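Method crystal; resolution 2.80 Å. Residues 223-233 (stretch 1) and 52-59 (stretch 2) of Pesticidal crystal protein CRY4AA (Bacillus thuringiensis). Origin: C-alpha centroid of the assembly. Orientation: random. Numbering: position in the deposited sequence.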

# COMPACT_ATOMS: atom_id res chain seq x y z
N ASN A 223 6.41 18.68 0.34
CA ASN A 223 7.33 17.57 0.60
C ASN A 223 7.03 16.93 1.95
O ASN A 223 7.16 15.72 2.13
CB ASN A 223 8.79 18.03 0.56
CG ASN A 223 9.76 16.86 0.45
OD1 ASN A 223 10.97 17.03 0.60
ND2 ASN A 223 9.23 15.67 0.18
N THR A 224 6.63 17.76 2.90
CA THR A 224 6.31 17.28 4.23
C THR A 224 5.03 16.45 4.14
O THR A 224 4.90 15.41 4.76
CB THR A 224 6.11 18.47 5.20
OG1 THR A 224 7.35 19.17 5.33
CG2 THR A 224 5.63 17.98 6.55
N TYR A 225 4.11 16.94 3.34
CA TYR A 225 2.83 16.29 3.12
C TYR A 225 3.12 14.93 2.50
O TYR A 225 2.58 13.91 2.92
CB TYR A 225 1.99 17.15 2.17
CG TYR A 225 0.62 16.60 1.87
CD1 TYR A 225 -0.49 17.01 2.61
CD2 TYR A 225 0.43 15.65 0.88
CE1 TYR A 225 -1.75 16.48 2.36
CE2 TYR A 225 -0.82 15.11 0.64
CZ TYR A 225 -1.90 15.53 1.37
OH TYR A 225 -3.14 15.01 1.09
N ASN A 226 3.98 14.92 1.49
CA ASN A 226 4.31 13.69 0.80
C ASN A 226 5.06 12.68 1.67
O ASN A 226 4.80 11.48 1.59
CB ASN A 226 5.12 14.02 -0.46
CG ASN A 226 5.40 12.80 -1.29
OD1 ASN A 226 4.49 12.22 -1.90
ND2 ASN A 226 6.66 12.39 -1.33
N THR A 227 5.98 13.15 2.50
CA THR A 227 6.74 12.25 3.35
C THR A 227 5.81 11.55 4.34
O THR A 227 5.86 10.33 4.51
CB THR A 227 7.84 13.01 4.13
OG1 THR A 227 8.73 13.64 3.21
CG2 THR A 227 8.63 12.06 5.01
N TYR A 228 4.97 12.34 4.99
CA TYR A 228 4.03 11.80 5.96
C TYR A 228 3.14 10.71 5.33
O TYR A 228 2.79 9.73 5.99
CB TYR A 228 3.16 12.92 6.50
CG TYR A 228 2.08 12.43 7.42
CD1 TYR A 228 2.38 11.98 8.71
CD2 TYR A 228 0.76 12.41 7.00
CE1 TYR A 228 1.38 11.53 9.55
CE2 TYR A 228 -0.25 11.97 7.84
CZ TYR A 228 0.06 11.53 9.11
OH TYR A 228 -0.97 11.12 9.93
N ARG A 229 2.81 10.89 4.05
CA ARG A 229 1.97 9.96 3.30
C ARG A 229 2.71 8.67 3.00
O ARG A 229 2.16 7.57 3.15
CB ARG A 229 1.51 10.62 1.99
CG ARG A 229 0.74 9.70 1.06
CD ARG A 229 0.12 10.47 -0.10
NE ARG A 229 1.11 11.15 -0.92
CZ ARG A 229 0.82 12.10 -1.79
NH1 ARG A 229 -0.43 12.49 -1.97
NH2 ARG A 229 1.79 12.68 -2.48
N THR A 230 3.95 8.80 2.58
CA THR A 230 4.76 7.63 2.27
C THR A 230 5.03 6.80 3.52
O THR A 230 4.92 5.58 3.49
CB THR A 230 6.08 8.06 1.63
OG1 THR A 230 5.80 8.76 0.41
CG2 THR A 230 6.94 6.84 1.33
N LYS A 231 5.39 7.47 4.61
CA LYS A 231 5.69 6.76 5.86
C LYS A 231 4.45 6.11 6.45
O LYS A 231 4.49 4.95 6.84
CB LYS A 231 6.31 7.71 6.90
CG LYS A 231 7.51 8.51 6.40
CD LYS A 231 8.60 7.61 5.87
CE LYS A 231 9.64 8.40 5.07
NZ LYS A 231 10.60 9.20 5.89
N MET A 232 3.35 6.86 6.50
CA MET A 232 2.11 6.34 7.06
C MET A 232 1.42 5.30 6.18
O MET A 232 0.70 4.43 6.67
CB MET A 232 1.14 7.48 7.36
CG MET A 232 1.61 8.40 8.48
SD MET A 232 1.98 7.52 10.02
CE MET A 232 3.72 7.30 9.91
N THR A 233 1.63 5.38 4.87
CA THR A 233 1.01 4.39 4.01
C THR A 233 1.63 3.03 4.32
O THR A 233 0.92 2.05 4.49
CB THR A 233 1.23 4.71 2.54
OG1 THR A 233 0.38 5.80 2.16
CG2 THR A 233 0.90 3.49 1.67
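Stretch 2 52-59: TQTKNIIK

No hydrogen bond joins these two helices; one residue of stretch 2, Ile57, gives more than half of the area that stretch 2 buries, 98 Å², well above any other residue of either stretch. Stretch 2 is helical from Thr52 to Ile58 and runs nearly antiparallel to the helix of stretch 1, with 161° between their N-to-C directions and a closest axial approach of 9.8 Å. The register is set where the CA atoms of Thr224 and Ile57 lie 6.4 Å apart, so the C-terminal end of stretch 2 lies beside the N-terminal part of stretch 1.

Ile57 points toward stretch 1, and its branched side chain fills the space between three residues spaced along one side of that helix. Its CD1 lies 3.3 Å from CB of Tyr228 and 3.8 Å from CG2 of Thr224, while its CB is 4.4 Å from CG2 of Thr227. CG2 of Thr224 also comes within 3.2 Å of the backbone O of Ile57. A threonine suits such a place: its methyl offers a small apolar surface, which rests against CD1 and the carbonyl O of Ile57. The chi angles of Ile57, 96° and 95°, both fall between the usual wells.

Ile58 begins sideways, but its end comes nearer, bringing CD1 to 4.4 Å from CE1 of Tyr228; the large aromatic ring thus meets both isoleucines.

One turn back along stretch 2, Thr54 meets Met232, whose flexible thioether chain also starts sideways and reaches over to place CE 3.7 Å from OG1 of Thr54. Thr54 is small and buried, and its OG1, in contact with the methionine methyl, is hydrogen-bonded to a residue just outside the stretch. Gln53 and Lys231, both partly exposed, point toward the opposite stretch, and their long chains approach by their ends.

After Ile58 the helix ends: Lys59 has positive phi (45/41), although its N still makes a weak 2.8 Å hydrogen bond to O of Lys55.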

# COMPACT_ATOMS: atom_id res chain seq x y z
N THR A 52 8.84 9.39 17.49
CA THR A 52 9.85 10.39 17.21
C THR A 52 9.97 10.64 15.71
O THR A 52 10.03 11.79 15.27
CB THR A 52 11.21 9.96 17.76
OG1 THR A 52 11.10 9.80 19.18
CG2 THR A 52 12.27 10.99 17.45
N GLN A 53 9.99 9.57 14.93
CA GLN A 53 10.12 9.70 13.48
C GLN A 53 8.94 10.47 12.88
O GLN A 53 9.13 11.31 12.00
CB GLN A 53 10.25 8.33 12.80
CG GLN A 53 10.64 8.45 11.33
CD GLN A 53 10.84 7.11 10.65
OE1 GLN A 53 11.23 7.05 9.48
NE2 GLN A 53 10.57 6.02 11.37
N THR A 54 7.74 10.18 13.35
CA THR A 54 6.57 10.88 12.84
C THR A 54 6.67 12.36 13.20
O THR A 54 6.48 13.23 12.34
CB THR A 54 5.28 10.30 13.44
OG1 THR A 54 5.06 9.00 12.88
CG2 THR A 54 4.09 11.19 13.14
N LYS A 55 6.98 12.63 14.46
CA LYS A 55 7.12 13.98 14.98
C LYS A 55 8.24 14.75 14.27
O LYS A 55 8.21 15.97 14.19
CB LYS A 55 7.42 13.92 16.48
CG LYS A 55 7.58 15.27 17.17
CD LYS A 55 8.43 15.12 18.43
CE LYS A 55 7.98 16.06 19.54
NZ LYS A 55 6.66 15.66 20.12
N ASN A 56 9.23 14.02 13.77
CA ASN A 56 10.34 14.64 13.07
C ASN A 56 9.94 15.14 11.70
O ASN A 56 10.58 16.02 11.15
CB ASN A 56 11.52 13.67 12.94
CG ASN A 56 12.31 13.54 14.23
OD1 ASN A 56 12.62 14.53 14.89
ND2 ASN A 56 12.65 12.30 14.59
N ILE A 57 8.88 14.57 11.14
CA ILE A 57 8.43 15.00 9.82
C ILE A 57 7.41 16.14 9.94
O ILE A 57 7.39 17.06 9.11
CB ILE A 57 7.85 13.79 9.02
CG1 ILE A 57 6.34 13.73 9.14
CG2 ILE A 57 8.46 12.50 9.52
CD1 ILE A 57 5.63 14.42 8.00
N ILE A 58 6.58 16.09 10.97
CA ILE A 58 5.58 17.13 11.18
C ILE A 58 6.21 18.33 11.88
O ILE A 58 5.68 19.43 11.87
CB ILE A 58 4.41 16.61 12.03
CG1 ILE A 58 3.70 15.49 11.29
CG2 ILE A 58 3.45 17.74 12.34
CD1 ILE A 58 2.51 14.93 12.02
N LYS A 59 7.37 18.07 12.49
CA LYS A 59 8.14 19.08 13.21
C LYS A 59 7.37 20.00 14.14
O LYS A 59 7.64 21.20 14.20
CB LYS A 59 8.97 19.90 12.21
CG LYS A 59 9.92 19.05 11.37
CD LYS A 59 11.14 19.84 10.88
CE LYS A 59 10.75 21.03 10.00
NZ LYS A 59 11.92 21.90 9.64